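Methyl-coenzyme M reductase I beta subunit (Methanosarcina barkeri, PDB 1E6Y) is a subunit of the nickel enzyme that makes methane by reducing methyl-coenzyme M with coenzyme B, the last step of methanogenesis. Local coordinates at residues K86-V91 with A131-Q136; N245-D250 with A303-L308; A197-R202 with P420-P425; R319-V324 with G367-F372. All blocks are in the same frame, centred on the assembly; numbering follows the deposited sequence.

Interaction 1 of 4, residues K86-V91 with A131-Q136; sequences KKLVQV and AAAVTQ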
loop_
_atom_site.group_PDB
_atom_site.type_symbol
_atom_site.label_atom_id
_atom_site.label_comp_id
_atom_site.label_asym_id
_atom_site.label_seq_id
_atom_site.Cartn_x
_atom_site.Cartn_y
_atom_site.Cartn_z
ATOM N N LYS E 86 8.355 14.598 31.892
ATOM C CA LYS E 86 7.076 15.146 32.337
ATOM C C LYS E 86 6.971 16.643 32.051
ATOM O O LYS E 86 5.914 17.124 31.642
ATOM C CB LYS E 86 6.858 14.890 33.834
ATOM C CG LYS E 86 5.572 15.513 34.362
ATOM C CD LYS E 86 5.155 14.969 35.713
ATOM C CE LYS E 86 3.786 15.516 36.100
ATOM N NZ LYS E 86 3.291 14.967 37.394
ATOM N N LYS E 87 8.070 17.369 32.240
ATOM C CA LYS E 87 8.100 18.808 31.976
ATOM C C LYS E 87 7.855 19.127 30.502
ATOM O O LYS E 87 7.230 20.137 30.174
ATOM C CB LYS E 87 9.440 19.408 32.409
ATOM C CG LYS E 87 9.635 19.497 33.917
ATOM C CD LYS E 87 10.993 20.093 34.256
ATOM C CE LYS E 87 11.279 20.002 35.746
ATOM N NZ LYS E 87 12.647 20.492 36.080
ATOM N N LEU E 88 8.345 18.259 29.623
ATOM C CA LEU E 88 8.211 18.451 28.181
ATOM C C LEU E 88 6.874 17.948 27.643
ATOM O O LEU E 88 6.347 18.490 26.672
ATOM C CB LEU E 88 9.356 17.746 27.452
ATOM C CG LEU E 88 10.746 18.338 27.685
ATOM C CD1 LEU E 88 11.802 17.397 27.150
ATOM C CD2 LEU E 88 10.842 19.699 27.014
ATOM N N VAL E 89 6.346 16.893 28.259
ATOM C CA VAL E 89 5.071 16.313 27.846
ATOM C C VAL E 89 3.877 17.141 28.324
ATOM O O VAL E 89 2.886 17.276 27.603
ATOM C CB VAL E 89 4.925 14.857 28.364
ATOM C CG1 VAL E 89 3.531 14.322 28.063
ATOM C CG2 VAL E 89 5.969 13.968 27.717
ATOM N N GLN E 90 3.982 17.715 29.523
ATOM C CA GLN E 90 2.878 18.473 30.112
ATOM C C GLN E 90 2.565 19.736 29.313
ATOM O O GLN E 90 3.410 20.238 28.571
ATOM C CB GLN E 90 3.192 18.837 31.571
ATOM C CG GLN E 90 4.210 19.952 31.743
ATOM C CD GLN E 90 4.277 20.463 33.169
ATOM O OE1 GLN E 90 3.845 19.791 34.108
ATOM N NE2 GLN E 90 4.828 21.658 33.340
ATOM N N VAL E 91 1.315 20.182 29.404
ATOM C CA VAL E 91 0.850 21.372 28.704
ATOM C C VAL E 91 0.609 22.518 29.685
ATOM O O VAL E 91 1.033 23.645 29.441
ATOM C CB VAL E 91 -0.453 21.076 27.908
ATOM C CG1 VAL E 91 -1.085 22.370 27.421
ATOM C CG2 VAL E 91 -0.164 20.150 26.725
ATOM N N ALA E 131 8.035 10.415 22.506
ATOM C CA ALA E 131 9.334 10.172 21.890
ATOM C C ALA E 131 10.154 11.458 21.789
ATOM O O ALA E 131 11.351 11.454 22.064
ATOM C CB ALA E 131 9.153 9.548 20.511
ATOM N N ALA E 132 9.491 12.565 21.462
ATOM C CA ALA E 132 10.159 13.861 21.364
ATOM C C ALA E 132 10.697 14.303 22.724
ATOM O O ALA E 132 11.822 14.795 22.822
ATOM C CB ALA E 132 9.201 14.906 20.816
ATOM N N ALA E 133 9.917 14.056 23.774
ATOM C CA ALA E 133 10.308 14.417 25.135
ATOM C C ALA E 133 11.523 13.618 25.594
ATOM O O ALA E 133 12.480 14.187 26.124
ATOM C CB ALA E 133 9.141 14.198 26.087
ATOM N N VAL E 134 11.505 12.311 25.340
ATOM C CA VAL E 134 12.636 11.445 25.667
ATOM C C VAL E 134 13.879 11.818 24.854
ATOM O O VAL E 134 14.970 11.946 25.408
ATOM C CB VAL E 134 12.284 9.952 25.431
ATOM C CG1 VAL E 134 13.498 9.070 25.676
ATOM C CG2 VAL E 134 11.150 9.537 26.349
ATOM N N THR E 135 13.690 12.082 23.561
ATOM C CA THR E 135 14.791 12.466 22.676
ATOM C C THR E 135 15.459 13.766 23.138
ATOM O O THR E 135 16.684 13.824 23.268
ATOM C CB THR E 135 14.304 12.635 21.215
ATOM O OG1 THR E 135 13.742 11.400 20.753
ATOM C CG2 THR E 135 15.460 13.024 20.304
ATOM N N GLN E 136 14.648 14.786 23.421
ATOM C CA GLN E 136 15.154 16.068 23.909
ATOM C C GLN E 136 15.853 15.930 25.263
ATOM O O GLN E 136 16.912 16.528 25.484
ATOM C CB GLN E 136 14.012 17.082 24.023
ATOM C CG GLN E 136 14.433 18.439 24.585
ATOM C CD GLN E 136 15.280 19.245 23.613
ATOM O OE1 GLN E 136 14.847 19.543 22.499
ATOM N NE2 GLN E 136 16.472 19.642 24.048
#
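The carbonyl oxygen of Ala133 takes a hydrogen bond from the hydroxyl of Thr137 one turn on, and Leu88 lays its methyl CD1 against the same oxygen, 3.4 Å from CD1 to Ala133 O. This is helix-helix packing in the N-terminal part of the subunit: the last turn of helix 78-89 meets the middle of helix 125-141, with Leu88 and Ala133 closest at the backbone, 5.5 Å between their CA atoms. The small Ala133 lets the backbones come this near. Its CB touches two neighbours at once, Leu88 CB at 3.8 Å and Val89 CG2 at 3.6 Å. The Leu88 side chain crosses Gln136 at about a right angle. Gln136 offers only its aliphatic part here. Its chain bends at chi2, and the amide leads away to an aromatic side chain of another protein of the complex through OE1 and to Asp140 through NE2. Val89 and Val134, one from each helix, both pack on Ile110 of strand 107-111, while Leu88 also packs on Gly227 of the second copy of this subunit. Along the Gln136 chain, CB and CG each lie 3.8 Å from Leu88 CD1.

Interaction 2 of 4, residues N245-D250 with A303-L308; sequences NNLLYD and AAVGTL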
loop_
_atom_site.group_PDB
_atom_site.type_symbol
_atom_site.label_atom_id
_atom_site.label_comp_id
_atom_site.label_asym_id
_atom_site.label_seq_id
_atom_site.Cartn_x
_atom_site.Cartn_y
_atom_site.Cartn_z
ATOM N N ASN E 245 -26.024 -10.017 35.079
ATOM C CA ASN E 245 -26.857 -10.971 35.810
ATOM C C ASN E 245 -26.117 -12.236 36.220
ATOM O O ASN E 245 -26.740 -13.233 36.586
ATOM C CB ASN E 245 -28.104 -11.327 34.993
ATOM C CG ASN E 245 -28.991 -10.126 34.731
ATOM O OD1 ASN E 245 -28.884 -9.101 35.405
ATOM N ND2 ASN E 245 -29.852 -10.236 33.726
ATOM N N ASN E 246 -24.789 -12.154 36.245
ATOM C CA ASN E 246 -23.924 -13.276 36.609
ATOM C C ASN E 246 -24.113 -14.489 35.702
ATOM O O ASN E 246 -23.693 -15.594 36.044
ATOM C CB ASN E 246 -24.164 -13.686 38.070
ATOM C CG ASN E 246 -22.877 -13.961 38.822
ATOM O OD1 ASN E 246 -21.810 -13.475 38.450
ATOM N ND2 ASN E 246 -22.976 -14.722 39.906
ATOM N N LEU E 247 -24.702 -14.267 34.530
ATOM C CA LEU E 247 -25.010 -15.352 33.602
ATOM C C LEU E 247 -23.739 -16.040 33.114
ATOM O O LEU E 247 -23.618 -17.263 33.202
ATOM C CB LEU E 247 -25.808 -14.820 32.409
ATOM C CG LEU E 247 -26.396 -15.867 31.462
ATOM C CD1 LEU E 247 -27.381 -16.749 32.217
ATOM C CD2 LEU E 247 -27.082 -15.182 30.287
ATOM N N LEU E 248 -22.772 -15.242 32.669
ATOM C CA LEU E 248 -21.488 -15.761 32.209
ATOM C C LEU E 248 -20.793 -16.558 33.308
ATOM O O LEU E 248 -20.419 -17.711 33.104
ATOM C CB LEU E 248 -20.581 -14.610 31.754
ATOM C CG LEU E 248 -19.120 -14.956 31.438
ATOM C CD1 LEU E 248 -19.040 -15.869 30.219
ATOM C CD2 LEU E 248 -18.342 -13.678 31.199
ATOM N N TYR E 249 -20.675 -15.953 34.487
ATOM C CA TYR E 249 -20.028 -16.590 35.627
ATOM C C TYR E 249 -20.722 -17.894 36.028
ATOM O O TYR E 249 -20.059 -18.899 36.292
ATOM C CB TYR E 249 -20.002 -15.628 36.820
ATOM C CG TYR E 249 -19.331 -16.201 38.046
ATOM C CD1 TYR E 249 -17.958 -16.072 38.236
ATOM C CD2 TYR E 249 -20.063 -16.921 38.990
ATOM C CE1 TYR E 249 -17.326 -16.650 39.332
ATOM C CE2 TYR E 249 -19.444 -17.503 40.086
ATOM C CZ TYR E 249 -18.075 -17.365 40.253
ATOM O OH TYR E 249 -17.460 -17.941 41.341
ATOM N N ASP E 250 -22.050 -17.862 36.100
ATOM C CA ASP E 250 -22.828 -19.017 36.539
ATOM C C ASP E 250 -22.764 -20.171 35.548
ATOM O O ASP E 250 -22.667 -21.332 35.948
ATOM C CB ASP E 250 -24.292 -18.624 36.770
ATOM C CG ASP E 250 -24.498 -17.848 38.062
ATOM O OD1 ASP E 250 -23.568 -17.774 38.893
ATOM O OD2 ASP E 250 -25.607 -17.312 38.251
ATOM N N ALA E 303 -26.329 -16.122 23.046
ATOM C CA ALA E 303 -25.340 -16.842 22.253
ATOM C C ALA E 303 -23.937 -16.270 22.456
ATOM O O ALA E 303 -22.956 -17.010 22.472
ATOM C CB ALA E 303 -25.720 -16.798 20.778
ATOM N N ALA E 304 -23.856 -14.955 22.646
ATOM C CA ALA E 304 -22.585 -14.287 22.913
ATOM C C ALA E 304 -21.998 -14.745 24.251
ATOM O O ALA E 304 -20.818 -15.090 24.336
ATOM C CB ALA E 304 -22.780 -12.773 22.907
ATOM N N VAL E 305 -22.843 -14.798 25.277
ATOM C CA VAL E 305 -22.431 -15.287 26.590
ATOM C C VAL E 305 -21.992 -16.745 26.504
ATOM O O VAL E 305 -20.940 -17.111 27.026
ATOM C CB VAL E 305 -23.579 -15.155 27.623
ATOM C CG1 VAL E 305 -23.226 -15.886 28.914
ATOM C CG2 VAL E 305 -23.837 -13.701 27.915
ATOM N N GLY E 306 -22.781 -17.556 25.802
ATOM C CA GLY E 306 -22.452 -18.960 25.641
ATOM C C GLY E 306 -21.122 -19.184 24.947
ATOM O O GLY E 306 -20.378 -20.096 25.301
ATOM N N THR E 307 -20.827 -18.346 23.957
ATOM C CA THR E 307 -19.572 -18.417 23.214
ATOM C C THR E 307 -18.372 -18.180 24.136
ATOM O O THR E 307 -17.385 -18.918 24.086
ATOM C CB THR E 307 -19.550 -17.375 22.064
ATOM O OG1 THR E 307 -20.627 -17.641 21.155
ATOM C CG2 THR E 307 -18.231 -17.430 21.306
ATOM N N LEU E 308 -18.472 -17.166 24.992
ATOM C CA LEU E 308 -17.400 -16.863 25.936
ATOM C C LEU E 308 -17.349 -17.884 27.074
ATOM O O LEU E 308 -16.267 -18.311 27.480
ATOM C CB LEU E 308 -17.568 -15.452 26.504
ATOM C CG LEU E 308 -16.503 -14.982 27.504
ATOM C CD1 LEU E 308 -15.110 -15.102 26.901
ATOM C CD2 LEU E 308 -16.790 -13.545 27.903
#
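Val305 and Leu308, one turn apart on the long helix 296-318, receive Leu247 and Leu248 from the first turn of helix 247-255. The helix segment starts with Ala303, which makes no contact across, but its carbonyl oxygen is gripped twice, by Thr307 N and by Thr307 OG1, which approach from opposite faces of the carbonyl plane. Ala304 follows, its carbonyl taking a hydrogen bond from the Gln240 amide. At Val305 the contact proper begins. Its methyl CG1, anti to the backbone N (chi1 170°), presses on the start of the other helix, 3.7 Å from Leu248 CA and 3.8 Å from Leu248 N. Leu247 comes at the same methyl obliquely, with its CG 4.1 Å from Val305 CG1. Thr307 points away from the other helix. Its hydroxyl stays folded back on its own helix, 2.7 Å from OG1 to Ala303 O, and is met by Asn332 ND2 from helix 323-339. Leu308 returns to the interface: its CD2 is 3.6 Å from Leu248 CD2, and its CG is 3.8 Å from Leu248 CD1, so both methyls of Leu248 are engaged by one residue. The touches between side chains are all apolar; the polar atoms near them belong to the backbone and are met by methyls. Around the contact, Tyr239 of helix 228-241 packs on both Leu247 and Val305, and Gln240 lies on Leu308. Helix 387-395 meets Leu308 through Cys389 and Ala392, and helix 323-339 covers Thr307 with Leu328 and Phe331, which places helix 296-318 inside a helical bundle.

Interaction 3 of 4, residues A197-R202 with P420-P425; sequences AAISNR and PEFREP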
loop_
_atom_site.group_PDB
_atom_site.type_symbol
_atom_site.label_atom_id
_atom_site.label_comp_id
_atom_site.label_asym_id
_atom_site.label_seq_id
_atom_site.Cartn_x
_atom_site.Cartn_y
_atom_site.Cartn_z
ATOM N N ALA E 197 -4.631 -9.428 27.477
ATOM C CA ALA E 197 -4.361 -10.458 28.479
ATOM C C ALA E 197 -3.241 -10.051 29.437
ATOM O O ALA E 197 -3.309 -10.341 30.633
ATOM C CB ALA E 197 -4.014 -11.774 27.797
ATOM N N ALA E 198 -2.212 -9.391 28.905
ATOM C CA ALA E 198 -1.111 -8.874 29.718
ATOM C C ALA E 198 -1.618 -7.849 30.723
ATOM O O ALA E 198 -1.311 -7.926 31.910
ATOM C CB ALA E 198 -0.052 -8.241 28.826
ATOM N N ILE E 199 -2.406 -6.897 30.234
ATOM C CA ILE E 199 -2.970 -5.844 31.073
ATOM C C ILE E 199 -3.893 -6.408 32.160
ATOM O O ILE E 199 -3.887 -5.929 33.298
ATOM C CB ILE E 199 -3.742 -4.816 30.211
ATOM C CG1 ILE E 199 -2.758 -4.051 29.322
ATOM C CG2 ILE E 199 -4.508 -3.848 31.096
ATOM C CD1 ILE E 199 -3.417 -3.264 28.215
ATOM N N SER E 200 -4.603 -7.484 31.830
ATOM C CA SER E 200 -5.542 -8.115 32.756
ATOM C C SER E 200 -4.846 -8.951 33.829
ATOM O O SER E 200 -5.503 -9.485 34.724
ATOM C CB SER E 200 -6.526 -9.001 31.988
ATOM O OG SER E 200 -5.963 -10.271 31.694
ATOM N N ASN E 201 -3.526 -9.084 33.718
ATOM C CA ASN E 201 -2.741 -9.942 34.606
ATOM C C ASN E 201 -3.194 -11.402 34.518
ATOM O O ASN E 201 -3.248 -12.116 35.523
ATOM C CB ASN E 201 -2.829 -9.429 36.047
ATOM C CG ASN E 201 -2.120 -8.098 36.236
ATOM O OD1 ASN E 201 -0.969 -8.056 36.672
ATOM N ND2 ASN E 201 -2.788 -7.005 35.861
ATOM N N ARG E 202 -3.483 -11.833 33.291
ATOM C CA ARG E 202 -3.939 -13.174 32.970
ATOM C C ARG E 202 -5.230 -13.541 33.705
ATOM O O ARG E 202 -5.436 -14.705 34.040
ATOM C CB ARG E 202 -2.847 -14.212 33.217
ATOM C CG ARG E 202 -1.613 -13.986 32.336
ATOM C CD ARG E 202 -0.501 -14.876 32.869
ATOM N NE ARG E 202 -0.149 -15.956 31.940
ATOM C CZ ARG E 202 0.975 -15.875 31.224
ATOM N NH1 ARG E 202 1.339 -16.829 30.372
ATOM N NH2 ARG E 202 1.782 -14.818 31.361
ATOM N N PRO E 420 -5.542 0.782 37.438
ATOM C CA PRO E 420 -6.631 0.068 38.117
ATOM C C PRO E 420 -7.842 -0.220 37.232
ATOM O O PRO E 420 -8.395 -1.317 37.267
ATOM C CB PRO E 420 -6.998 0.979 39.294
ATOM C CG PRO E 420 -6.042 2.147 39.243
ATOM C CD PRO E 420 -4.932 1.796 38.312
ATOM N N GLU E 421 -8.234 0.763 36.429
ATOM C CA GLU E 421 -9.403 0.637 35.566
ATOM C C GLU E 421 -9.157 -0.308 34.394
ATOM O O GLU E 421 -10.097 -0.880 33.840
ATOM C CB GLU E 421 -9.820 2.012 35.043
ATOM C CG GLU E 421 -10.183 3.001 36.145
ATOM C CD GLU E 421 -9.053 3.967 36.483
ATOM O OE1 GLU E 421 -9.315 5.189 36.502
ATOM O OE2 GLU E 421 -7.914 3.514 36.742
ATOM N N PHE E 422 -7.889 -0.459 34.020
ATOM C CA PHE E 422 -7.496 -1.382 32.961
ATOM C C PHE E 422 -7.502 -2.824 33.463
ATOM O O PHE E 422 -7.997 -3.720 32.777
ATOM C CB PHE E 422 -6.101 -1.028 32.431
ATOM C CG PHE E 422 -6.084 0.124 31.460
ATOM C CD1 PHE E 422 -6.963 1.193 31.598
ATOM C CD2 PHE E 422 -5.159 0.155 30.422
ATOM C CE1 PHE E 422 -6.921 2.274 30.717
ATOM C CE2 PHE E 422 -5.111 1.232 29.538
ATOM C CZ PHE E 422 -5.993 2.292 29.687
ATOM N N ARG E 423 -6.991 -3.040 34.672
ATOM C CA ARG E 423 -6.896 -4.399 35.207
ATOM C C ARG E 423 -8.229 -4.869 35.776
ATOM O O ARG E 423 -8.492 -6.078 35.811
ATOM C CB ARG E 423 -5.787 -4.550 36.236
ATOM C CG ARG E 423 -5.989 -3.751 37.515
ATOM C CD ARG E 423 -5.224 -4.437 38.656
ATOM N NE ARG E 423 -5.331 -3.576 39.831
ATOM C CZ ARG E 423 -4.448 -2.635 40.164
ATOM N NH1 ARG E 423 -4.662 -1.900 41.249
ATOM N NH2 ARG E 423 -3.354 -2.435 39.446
ATOM N N GLU E 424 -9.077 -3.939 36.208
ATOM C CA GLU E 424 -10.392 -4.304 36.736
ATOM C C GLU E 424 -11.520 -3.519 36.074
ATOM O O GLU E 424 -12.174 -2.690 36.711
ATOM C CB GLU E 424 -10.427 -4.106 38.254
ATOM C CG GLU E 424 -9.483 -5.025 39.010
ATOM C CD GLU E 424 -9.783 -5.082 40.489
ATOM O OE1 GLU E 424 -9.421 -4.127 41.207
ATOM O OE2 GLU E 424 -10.365 -6.093 40.937
ATOM N N PRO E 425 -11.782 -3.794 34.785
ATOM C CA PRO E 425 -12.656 -2.951 33.962
ATOM C C PRO E 425 -14.137 -3.051 34.320
ATOM O O PRO E 425 -14.876 -2.085 34.149
ATOM C CB PRO E 425 -12.377 -3.431 32.538
ATOM C CG PRO E 425 -11.940 -4.844 32.709
ATOM C CD PRO E 425 -11.141 -4.855 33.984
HETATM O O HOH W 1 -7.466 -8.416 36.296
#
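Ile199 and Phe422 make the apolar half of this contact, Asn201 and Arg423 its outer half, where the Schellman motif that closes the helix running through Ile199 faces the short helix 420-423. The apolar touch is narrow. Ile199 CG2, anti to the backbone N, points at the root of the phenylalanine, 3.5 Å from Phe422 CB, and comes to the edge of the ring, near its plane, 4.1 Å from Phe422 CD2. Ile174 lies against both residues, and Phe422 also packs on Ile34, Asp37 and Thr38 of helix 29-40. Farther out, the Arg423 CB methylene sits 3.8 Å from Ile199 O and 3.9 Å from Asn201 ND2; the amide itself donates to the carbonyl of Gly417, and its plane stands 74° from that of the guanidinium.

Hydrogen bonds within the first segment shape its end. Asn201, with positive phi, lets its N reach Ala198 O while Arg202 N closes the wider turn on Ala197 O. Ser200 OG joins on the latter, 2.9 Å from OG to Ala197 O, with a C=O...OG angle of 114° and a tilt of 32° from the carbonyl plane.

Between the two backbones a single water donates both its hydrogens, at 2.7 Å to Ser200 O and 2.6 Å to Arg423 O, tying together two carbonyls that could not bond to each other. Arg423 then runs extended from CG to NE and folds its guanidinium over its own helix, where Pro420 CA stands 4.0 Å above the plane, over its centre.

Interaction 4 of 4, residues R319-V324 with G367-F372; sequences RAAQNV and GGPGVF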
loop_
_atom_site.group_PDB
_atom_site.type_symbol
_atom_site.label_atom_id
_atom_site.label_comp_id
_atom_site.label_asym_id
_atom_site.label_seq_id
_atom_site.Cartn_x
_atom_site.Cartn_y
_atom_site.Cartn_z
ATOM N N ARG E 319 -6.077 -25.463 29.722
ATOM C CA ARG E 319 -5.162 -24.349 29.980
ATOM C C ARG E 319 -4.367 -24.053 28.701
ATOM O O ARG E 319 -3.153 -23.917 28.737
ATOM C CB ARG E 319 -4.253 -24.570 31.175
ATOM C CG ARG E 319 -4.974 -24.897 32.485
ATOM C CD ARG E 319 -5.691 -23.683 33.067
ATOM N NE ARG E 319 -5.863 -23.807 34.520
ATOM C CZ ARG E 319 -7.013 -24.093 35.135
ATOM N NH1 ARG E 319 -7.025 -24.161 36.463
ATOM N NH2 ARG E 319 -8.135 -24.305 34.468
ATOM N N ALA E 320 -5.081 -24.006 27.578
ATOM C CA ALA E 320 -4.472 -23.888 26.259
ATOM C C ALA E 320 -5.275 -22.900 25.425
ATOM O O ALA E 320 -6.487 -23.049 25.264
ATOM C CB ALA E 320 -4.439 -25.252 25.571
ATOM N N ALA E 321 -4.585 -21.901 24.885
ATOM C CA ALA E 321 -5.235 -20.816 24.158
ATOM C C ALA E 321 -5.854 -21.275 22.841
ATOM O O ALA E 321 -6.922 -20.797 22.458
ATOM C CB ALA E 321 -4.241 -19.688 23.904
ATOM N N GLN E 322 -5.219 -22.242 22.180
ATOM C CA GLN E 322 -5.614 -22.623 20.823
ATOM C C GLN E 322 -7.045 -23.145 20.726
ATOM O O GLN E 322 -7.665 -23.061 19.662
ATOM C CB GLN E 322 -4.651 -23.667 20.256
ATOM C CG GLN E 322 -4.798 -25.054 20.864
ATOM C CD GLN E 322 -3.731 -26.001 20.376
ATOM O OE1 GLN E 322 -2.572 -25.904 20.776
ATOM N NE2 GLN E 322 -4.103 -26.897 19.473
ATOM N N ASN E 323 -7.588 -23.616 21.848
ATOM C CA ASN E 323 -8.930 -24.197 21.876
ATOM C C ASN E 323 -10.024 -23.181 21.552
ATOM O O ASN E 323 -11.149 -23.558 21.226
ATOM C CB ASN E 323 -9.213 -24.823 23.246
ATOM C CG ASN E 323 -8.295 -25.986 23.561
ATOM O OD1 ASN E 323 -7.454 -26.370 22.749
ATOM N ND2 ASN E 323 -8.435 -26.541 24.760
ATOM N N VAL E 324 -9.685 -21.897 21.625
ATOM C CA VAL E 324 -10.667 -20.835 21.419
ATOM C C VAL E 324 -11.236 -20.779 19.998
ATOM O O VAL E 324 -12.419 -20.491 19.821
ATOM C CB VAL E 324 -10.085 -19.444 21.796
ATOM C CG1 VAL E 324 -8.984 -19.034 20.821
ATOM C CG2 VAL E 324 -11.192 -18.405 21.820
ATOM N N GLY E 367 -1.303 -16.991 13.230
ATOM C CA GLY E 367 -0.401 -17.344 14.311
ATOM C C GLY E 367 -1.174 -17.959 15.461
ATOM O O GLY E 367 -2.278 -18.467 15.267
ATOM N N GLY E 368 -0.587 -17.935 16.653
ATOM C CA GLY E 368 -1.325 -18.318 17.843
ATOM C C GLY E 368 -2.393 -17.290 18.172
ATOM O O GLY E 368 -2.338 -16.168 17.670
ATOM N N PRO E 369 -3.394 -17.642 18.997
ATOM C CA PRO E 369 -4.524 -16.751 19.289
ATOM C C PRO E 369 -4.121 -15.335 19.710
ATOM O O PRO E 369 -4.802 -14.368 19.377
ATOM C CB PRO E 369 -5.264 -17.483 20.407
ATOM C CG PRO E 369 -4.987 -18.924 20.125
ATOM C CD PRO E 369 -3.553 -18.955 19.651
ATOM N N GLY E 370 -2.958 -15.214 20.342
ATOM C CA GLY E 370 -2.539 -13.942 20.910
ATOM C C GLY E 370 -2.190 -12.832 19.935
ATOM O O GLY E 370 -2.145 -11.664 20.325
ATOM N N VAL E 371 -1.915 -13.181 18.682
ATOM C CA VAL E 371 -1.517 -12.180 17.690
ATOM C C VAL E 371 -2.712 -11.511 17.012
ATOM O O VAL E 371 -2.567 -10.481 16.353
ATOM C CB VAL E 371 -0.587 -12.787 16.604
ATOM C CG1 VAL E 371 0.586 -13.493 17.261
ATOM C CG2 VAL E 371 -1.365 -13.742 15.705
ATOM N N PHE E 372 -3.901 -12.062 17.235
ATOM C CA PHE E 372 -5.103 -11.573 16.575
ATOM C C PHE E 372 -5.721 -10.373 17.281
ATOM O O PHE E 372 -5.404 -10.078 18.435
ATOM C CB PHE E 372 -6.127 -12.702 16.452
ATOM C CG PHE E 372 -5.717 -13.779 15.493
ATOM C CD1 PHE E 372 -5.016 -14.894 15.938
ATOM C CD2 PHE E 372 -5.983 -13.653 14.133
ATOM C CE1 PHE E 372 -4.582 -15.869 15.042
ATOM C CE2 PHE E 372 -5.556 -14.622 13.230
ATOM C CZ PHE E 372 -4.855 -15.733 13.686
#
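Pro369 pushes its ring against Ala321, Gln322 and Val324, and nearly the whole contact hangs on it. Its CB reaches one methyl: Val324 CG1 lies 4.1 Å from both Pro369 CB and CG. That methyl stands between the backbone N and the carbonyl carbon of Val324 (chi1 68°), which turns it to the proline, and the two side chains slide past each other in opposite directions. CG, the tip of the ring, does most of the touching: it lies 3.6 Å from Ala321 O, 3.9 Å from Ala321 CB and 3.8 Å from Gln322 CA. It thus rests on the type I beta turn from Ala320 to Asn323 that leads into helix 323-339. Val390 and Val394 of helix 387-395 and Phe356 of helix 348-358 also pack on the proline. The loop carrying Pro369 directly follows Gly366, a coenzyme B-binding residue, although the proline side chain itself is about 12 Å from the bound coenzyme. The Gln322 side chain leads away, its NE2 bonding Asp113 and Glu124 of the gamma subunit. The chemistry here is almost wholly apolar: Ala321 O has its partner in Val324 N, 3.1 Å away, and a proline ring carbon can lie against it, holding by fit and not by charge.

How the interactions relate
From the N terminus, interaction 1 comes first and stands alone: it closes the loop from helix 78-89 to helix 125-141 before any other begins, in the N-terminal part of the subunit. The other three lie in the C-terminal part. Interaction 3 closes the widest loop, joining residues 197-202 to 420-425 near the C terminus. Nested inside it, one after the other, are interaction 2, which brings helix 247-255 to helix 296-318, and interaction 4, which ties the turn before helix 323-339 to the loop following the coenzyme B-binding Gly366. No loops cross. Interactions 2 and 4 are linked by successive helices, and interaction 4 comes to about 7 Å, nearest atoms, of both interactions 2 and 3.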